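Local coordinates for protein beta-fructofuranosidase (Bifidobacterium adolescentis, PDB 6NOB) that probably hydrolyses the terminal beta-fructofuranoside linkages of sucrose and related fructosides, at residues 531-536 against 549-554; 573-578 against 594-599; 519-524 against 626-631. All blocks are in the same frame, centred on the assembly; numbering follows the deposited sequence.

Overall arrangement
All three contacts lie in the C-terminal beta-sandwich that accompanies the five-bladed beta-propeller in family 32. Contact 1 belongs to the sheet containing strands 532-540 and 547-555, contact 3 to the facing sheet containing strands 519-526 and 624-632, and contact 2 bridges both sheets at their margin. Centre to centre, contacts 1 and 2 are about 13 Å apart, contacts 1 and 3 about 15 Å, contacts 2 and 3 about 17 Å. Along the chain, contact 3 opens first and closes last, with contacts 1 and then 2 completed in between. Where contacts 1 and 3 meet, Tyr520 OH lies 2.7 Å from Leu536 O, a probable hydrogen bond joining the two layers.

Contact 1: 531-536 against 549-554; sequences DAIMVL and ELLLQR
Met534 and Leu552 sit opposite each other in an antiparallel beta hairpin, strands 532-540 and 547-555, in one sheet of the C-terminal beta-sandwich. Five backbone hydrogen bonds join the segments, among them Met534 N to Leu552 O at 2.7 Å and Leu536 N to Leu550 O at 2.8 Å.

The buried face looks into the sandwich. Met534 and Leu552 meet through their CB atoms, 4.2 Å apart, and a bend at chi3 (69°) swings Met534 CE away from the partner strand toward Val524 of the facing sheet. Leu552 and Met534 both rest on Val583 there. Beside them Leu536 brings CB to 4.1 Å from Leu550 CG, its side chain slanting across that of Leu550, which leans on Phe587.

The other face is less buried: Ile533, Val535 and Gln553 are partly exposed, with Leu551 buried among them. Yet the closest side-chain approach is here, Val535 CG2 to Leu551 CD2 at 3.6 Å, the two lying side by side and pointing the same way, while Ile533 touches Leu551 only with its tip.

At the 554 end, the guanidinium of the buried Arg554 is anchored outside the hairpin pair, NE to Ala530 O and NH1 to Val580 O. On the partly exposed face, Gln553 is extended beyond CG, and its OE1 ends 3.9 Å from Ile533 CD1.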
# COMPACT_ATOMS: atom_id res chain seq x y z
N ASP A 531 17.24 30.37 4.55
CA ASP A 531 16.99 29.73 3.26
C ASP A 531 18.03 28.65 3.00
O ASP A 531 19.22 28.83 3.28
CB ASP A 531 17.02 30.77 2.14
CG ASP A 531 15.74 31.59 2.07
OD1 ASP A 531 14.87 31.41 2.95
OD2 ASP A 531 15.62 32.42 1.15
N ALA A 532 17.58 27.53 2.45
CA ALA A 532 18.47 26.40 2.21
C ALA A 532 17.93 25.56 1.06
O ALA A 532 16.74 25.62 0.74
CB ALA A 532 18.64 25.54 3.46
N ILE A 533 18.81 24.78 0.46
CA ILE A 533 18.47 23.93 -0.68
C ILE A 533 19.24 22.62 -0.57
O ILE A 533 20.44 22.62 -0.25
CB ILE A 533 18.77 24.64 -2.02
CG1 ILE A 533 18.45 23.73 -3.20
CG2 ILE A 533 20.21 25.13 -2.07
CD1 ILE A 533 17.90 24.46 -4.40
N MET A 534 18.55 21.51 -0.83
CA MET A 534 19.16 20.18 -0.83
C MET A 534 18.79 19.49 -2.14
O MET A 534 17.63 19.12 -2.34
CB MET A 534 18.70 19.36 0.37
CG MET A 534 19.38 19.74 1.68
SD MET A 534 18.67 18.89 3.12
CE MET A 534 19.19 17.20 2.81
N VAL A 535 19.76 19.33 -3.03
CA VAL A 535 19.57 18.58 -4.27
C VAL A 535 19.65 17.10 -3.92
O VAL A 535 20.71 16.59 -3.57
CB VAL A 535 20.61 18.96 -5.32
CG1 VAL A 535 20.46 18.10 -6.56
CG2 VAL A 535 20.51 20.44 -5.67
N LEU A 536 18.51 16.40 -4.02
CA LEU A 536 18.46 15.00 -3.61
C LEU A 536 18.75 14.05 -4.77
O LEU A 536 19.41 13.03 -4.56
CB LEU A 536 17.09 14.69 -3.01
CG LEU A 536 16.55 15.66 -1.96
CD1 LEU A 536 15.19 15.22 -1.46
CD2 LEU A 536 17.53 15.80 -0.80
N GLU A 549 14.77 17.26 -11.62
CA GLU A 549 15.58 17.59 -10.45
C GLU A 549 14.69 17.51 -9.22
O GLU A 549 13.58 18.05 -9.22
CB GLU A 549 16.20 18.98 -10.58
CG GLU A 549 17.41 19.20 -9.69
CD GLU A 549 18.01 20.59 -9.85
OE1 GLU A 549 17.30 21.51 -10.32
OE2 GLU A 549 19.19 20.75 -9.49
N LEU A 550 15.18 16.83 -8.18
CA LEU A 550 14.43 16.64 -6.94
C LEU A 550 15.13 17.40 -5.82
O LEU A 550 16.30 17.13 -5.52
CB LEU A 550 14.33 15.15 -6.60
CG LEU A 550 13.65 14.80 -5.28
CD1 LEU A 550 12.20 15.25 -5.30
CD2 LEU A 550 13.74 13.30 -5.00
N LEU A 551 14.42 18.34 -5.21
CA LEU A 551 14.99 19.20 -4.19
C LEU A 551 14.13 19.20 -2.93
O LEU A 551 12.91 19.04 -2.99
CB LEU A 551 15.12 20.66 -4.67
CG LEU A 551 15.52 20.93 -6.11
CD1 LEU A 551 15.34 22.41 -6.42
CD2 LEU A 551 16.96 20.51 -6.34
N LEU A 552 14.80 19.37 -1.80
CA LEU A 552 14.18 19.93 -0.60
C LEU A 552 14.68 21.36 -0.46
O LEU A 552 15.90 21.58 -0.39
CB LEU A 552 14.50 19.11 0.65
CG LEU A 552 13.67 19.55 1.86
CD1 LEU A 552 12.24 19.05 1.76
CD2 LEU A 552 14.32 19.11 3.16
N GLN A 553 13.77 22.32 -0.43
CA GLN A 553 14.15 23.72 -0.46
C GLN A 553 13.33 24.49 0.56
O GLN A 553 12.11 24.31 0.65
CB GLN A 553 13.94 24.31 -1.86
CG GLN A 553 14.22 25.79 -1.96
CD GLN A 553 14.34 26.26 -3.39
OE1 GLN A 553 15.17 27.11 -3.71
NE2 GLN A 553 13.52 25.69 -4.27
N ARG A 554 14.00 25.34 1.33
CA ARG A 554 13.35 26.23 2.28
C ARG A 554 13.51 27.67 1.82
O ARG A 554 14.63 28.09 1.48
CB ARG A 554 13.91 26.06 3.69
CG ARG A 554 13.23 26.96 4.71
CD ARG A 554 13.58 26.55 6.13
NE ARG A 554 15.01 26.68 6.40
CZ ARG A 554 15.61 26.22 7.49
NH1 ARG A 554 14.91 25.58 8.41
NH2 ARG A 554 16.91 26.39 7.65

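Contact 2: 573-578 against 594-599; sequences FDSGIT and VFLNGG
At the margin of the C-terminal beta-sandwich, the Asx turn at the end of the short, weakly bonded edge strand 573-574, together with Ile577 just after it, packs on Leu596 and Asn597, where strand 591-596 runs into its hairpin turn. The two strands belong to different sheets, so the contact spans the sandwich layers, and it does so by side-chain packing with no hydrogen bond between the segments.

In the Asx turn, Asp574 OD1 accepts from Gly576 N at 2.9 Å, the donor standing well above the carboxylate plane. Within it Ser575 points at the other segment: its CB lies 3.7 Å from Leu596 CD1, and OG is close to the same methyl. Ser575 OG also takes a weak bond from Ile577 N, and its own residue's carbonyl O binds Thr601 OG1, a polar link to the hairpin's second strand.

Facing it, residues 596-599 form a tight turn closed by Gly599 N to Leu596 O, 2.9 Å. Asn597 and Gly598 have positive phi, close to a type I' turn. The Asn597 amide is fixed at both ends: OD1 accepts from Arg581 N, while ND2 donates to Gln600 OE1 and Asp579 O. These bonds set the orientation of the amide beside Ile577.

Nearby, Arg401 NH1 binds Asp574 O and Phe431 touches Ser575. Both come from the chain preceding the sandwich, so this margin faces the propeller.

Ile577 makes the remaining contact. Its CG1 sits between the backbone N and the carbonyl carbon (chi1 71°), and the side chain slants across that of Leu596, with CD1 4.2 Å from Leu596 CB. Past Asn597 the two side chains slide in opposite directions, with Ile577 CD1 3.9 Å from Asn597 ND2.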
# COMPACT_ATOMS: atom_id res chain seq x y z
N PHE A 573 4.59 21.17 -2.50
CA PHE A 573 4.77 20.12 -1.49
C PHE A 573 5.20 20.73 -0.16
O PHE A 573 6.26 20.43 0.39
CB PHE A 573 5.77 19.08 -1.98
CG PHE A 573 5.33 18.38 -3.24
CD1 PHE A 573 4.31 17.45 -3.21
CD2 PHE A 573 5.95 18.66 -4.44
CE1 PHE A 573 3.91 16.80 -4.37
CE2 PHE A 573 5.56 18.02 -5.60
CZ PHE A 573 4.53 17.09 -5.57
N ASP A 574 4.35 21.61 0.36
CA ASP A 574 4.60 22.28 1.63
C ASP A 574 4.66 21.26 2.77
O ASP A 574 3.74 20.47 2.96
CB ASP A 574 3.50 23.31 1.90
CG ASP A 574 3.83 24.26 3.03
OD1 ASP A 574 4.63 23.91 3.92
OD2 ASP A 574 3.27 25.38 3.04
N SER A 575 5.76 21.30 3.53
CA SER A 575 5.92 20.36 4.64
C SER A 575 4.86 20.58 5.72
O SER A 575 4.55 19.65 6.47
CB SER A 575 7.32 20.47 5.24
OG SER A 575 7.42 21.57 6.13
N GLY A 576 4.32 21.79 5.82
CA GLY A 576 3.28 22.08 6.78
C GLY A 576 3.74 22.38 8.19
O GLY A 576 2.91 22.46 9.10
N ILE A 577 5.05 22.54 8.41
CA ILE A 577 5.58 22.88 9.72
C ILE A 577 6.59 24.01 9.57
O ILE A 577 7.13 24.25 8.49
CB ILE A 577 6.22 21.68 10.43
CG1 ILE A 577 7.54 21.30 9.75
CG2 ILE A 577 5.27 20.49 10.48
CD1 ILE A 577 8.37 20.32 10.55
N THR A 578 6.83 24.69 10.68
CA THR A 578 7.86 25.72 10.76
C THR A 578 9.06 25.19 11.53
O THR A 578 9.00 24.16 12.20
CB THR A 578 7.31 26.98 11.43
OG1 THR A 578 6.66 26.63 12.66
CG2 THR A 578 6.32 27.68 10.52
N VAL A 594 11.19 11.55 3.16
CA VAL A 594 11.85 12.59 3.94
C VAL A 594 11.12 12.73 5.27
O VAL A 594 9.89 12.78 5.31
CB VAL A 594 11.88 13.93 3.19
CG1 VAL A 594 12.51 15.01 4.05
CG2 VAL A 594 12.63 13.78 1.87
N PHE A 595 11.88 12.80 6.36
CA PHE A 595 11.34 12.98 7.70
C PHE A 595 11.99 14.20 8.34
O PHE A 595 13.22 14.30 8.38
CB PHE A 595 11.56 11.72 8.54
CG PHE A 595 10.94 10.50 7.94
CD1 PHE A 595 11.64 9.72 7.04
CD2 PHE A 595 9.63 10.15 8.24
CE1 PHE A 595 11.06 8.60 6.46
CE2 PHE A 595 9.04 9.04 7.67
CZ PHE A 595 9.76 8.26 6.78
N LEU A 596 11.16 15.12 8.83
CA LEU A 596 11.63 16.38 9.38
C LEU A 596 11.39 16.43 10.88
O LEU A 596 10.36 15.95 11.37
CB LEU A 596 10.93 17.57 8.71
CG LEU A 596 10.99 17.59 7.18
CD1 LEU A 596 10.38 18.87 6.64
CD2 LEU A 596 12.43 17.45 6.71
N ASN A 597 12.35 17.00 11.61
CA ASN A 597 12.24 17.18 13.06
C ASN A 597 11.92 15.87 13.76
O ASN A 597 11.11 15.82 14.69
CB ASN A 597 11.21 18.26 13.40
CG ASN A 597 11.74 19.66 13.18
OD1 ASN A 597 12.86 19.85 12.71
ND2 ASN A 597 10.93 20.66 13.51
N GLY A 598 12.56 14.79 13.31
CA GLY A 598 12.35 13.49 13.93
C GLY A 598 10.99 12.88 13.69
O GLY A 598 10.55 12.03 14.46
N GLY A 599 10.30 13.30 12.63
CA GLY A 599 8.99 12.77 12.32
C GLY A 599 7.83 13.70 12.58
O GLY A 599 6.68 13.26 12.50

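Contact 3: 519-524 against 626-631; sequences AYYANV and AVDARA
Asp628 OD2 is gripped by two partners: Arg630 NH2 at 2.7 Å, meeting its syn lone pair, and a water at 2.6 Å that ties it to Tyr521 and Asn523 on the neighbouring strand. That water also donates to Tyr521 OH at 3.1 Å, at the ring's edge and in its plane, and accepts from Asn523 ND2. Arg630 holds the carboxylate side-on, its NE reaching Asp628 OD1 at 3.0 Å, where Arg501 NE forms a second salt bridge.

Beneath this polar face, strands 519-526 and 624-632 pair antiparallel in one sheet of the C-terminal beta-sandwich. Tyr521 N to Arg630 O (2.7 Å, 171° at the hydrogen) is one of four backbone bonds. The Tyr521 ring meets Arg630 CB at its edge, with CD1 4.3 Å away; its OH also binds Glu584, and Asn523 OD1 binds Gln582.

On the opposite face, Ala522, Ala629, Val524 and Val627 turn toward strands 510-515 and 614-620 of the other sheet.

Asp628 is probably kept ionised by the two arginines and the donating water, while that water couples the strands through their side chains.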
# COMPACT_ATOMS: atom_id res chain seq x y z
N ALA A 519 21.43 5.18 -4.12
CA ALA A 519 20.63 4.76 -2.98
C ALA A 519 21.39 5.13 -1.72
O ALA A 519 22.47 4.59 -1.47
CB ALA A 519 20.33 3.26 -3.01
N TYR A 520 20.85 6.06 -0.93
CA TYR A 520 21.58 6.59 0.21
C TYR A 520 20.62 7.01 1.31
O TYR A 520 19.41 7.13 1.11
CB TYR A 520 22.46 7.78 -0.20
CG TYR A 520 21.69 8.99 -0.66
CD1 TYR A 520 21.31 9.13 -1.99
CD2 TYR A 520 21.34 10.00 0.23
CE1 TYR A 520 20.60 10.24 -2.42
CE2 TYR A 520 20.63 11.11 -0.19
CZ TYR A 520 20.27 11.23 -1.52
OH TYR A 520 19.56 12.34 -1.94
N TYR A 521 21.19 7.26 2.48
CA TYR A 521 20.51 7.85 3.62
C TYR A 521 21.27 9.10 4.04
O TYR A 521 22.50 9.13 3.98
CB TYR A 521 20.42 6.84 4.78
CG TYR A 521 20.23 7.46 6.15
CD1 TYR A 521 21.32 7.81 6.94
CD2 TYR A 521 18.96 7.66 6.67
CE1 TYR A 521 21.15 8.37 8.19
CE2 TYR A 521 18.78 8.21 7.92
CZ TYR A 521 19.87 8.57 8.68
OH TYR A 521 19.69 9.12 9.92
N ALA A 522 20.54 10.14 4.45
CA ALA A 522 21.19 11.37 4.89
C ALA A 522 20.48 11.94 6.11
O ALA A 522 19.25 12.03 6.13
CB ALA A 522 21.23 12.41 3.77
N ASN A 523 21.26 12.33 7.12
CA ASN A 523 20.76 12.99 8.32
C ASN A 523 21.47 14.34 8.42
O ASN A 523 22.68 14.39 8.67
CB ASN A 523 21.02 12.13 9.56
CG ASN A 523 20.46 12.76 10.83
OD1 ASN A 523 19.70 13.72 10.78
ND2 ASN A 523 20.83 12.20 11.98
N VAL A 524 20.72 15.42 8.22
CA VAL A 524 21.27 16.77 8.18
C VAL A 524 20.68 17.57 9.34
O VAL A 524 19.46 17.55 9.56
CB VAL A 524 20.97 17.46 6.84
CG1 VAL A 524 21.62 18.84 6.79
CG2 VAL A 524 21.46 16.59 5.69
N ALA A 626 25.71 19.58 11.08
CA ALA A 626 26.29 18.26 10.86
C ALA A 626 25.62 17.60 9.67
O ALA A 626 24.48 17.91 9.32
CB ALA A 626 26.16 17.37 12.10
N VAL A 627 26.36 16.68 9.04
CA VAL A 627 25.87 15.89 7.91
C VAL A 627 26.29 14.45 8.13
O VAL A 627 27.49 14.15 8.21
CB VAL A 627 26.40 16.41 6.56
CG1 VAL A 627 26.09 15.42 5.45
CG2 VAL A 627 25.81 17.77 6.24
N ASP A 628 25.31 13.55 8.20
CA ASP A 628 25.54 12.11 8.37
C ASP A 628 24.93 11.43 7.15
O ASP A 628 23.71 11.22 7.10
CB ASP A 628 24.93 11.61 9.68
CG ASP A 628 25.02 10.10 9.85
OD1 ASP A 628 25.74 9.44 9.07
OD2 ASP A 628 24.37 9.57 10.78
N ALA A 629 25.76 11.08 6.18
CA ALA A 629 25.32 10.45 4.94
C ALA A 629 25.88 9.04 4.86
O ALA A 629 27.07 8.83 5.15
CB ALA A 629 25.74 11.27 3.72
N ARG A 630 25.04 8.09 4.46
CA ARG A 630 25.43 6.69 4.39
C ARG A 630 24.80 6.04 3.17
O ARG A 630 23.69 6.39 2.75
CB ARG A 630 24.99 5.92 5.65
CG ARG A 630 25.49 6.50 6.96
CD ARG A 630 24.99 5.72 8.17
NE ARG A 630 24.91 6.57 9.35
CZ ARG A 630 24.80 6.13 10.60
NH1 ARG A 630 24.74 4.82 10.84
NH2 ARG A 630 24.73 6.99 11.60
N ALA A 631 25.52 5.08 2.60
CA ALA A 631 24.99 4.28 1.50
C ALA A 631 23.81 3.44 1.99
O ALA A 631 23.78 2.98 3.14
CB ALA A 631 26.07 3.38 0.92
O HOH W 1 22.00 9.36 11.94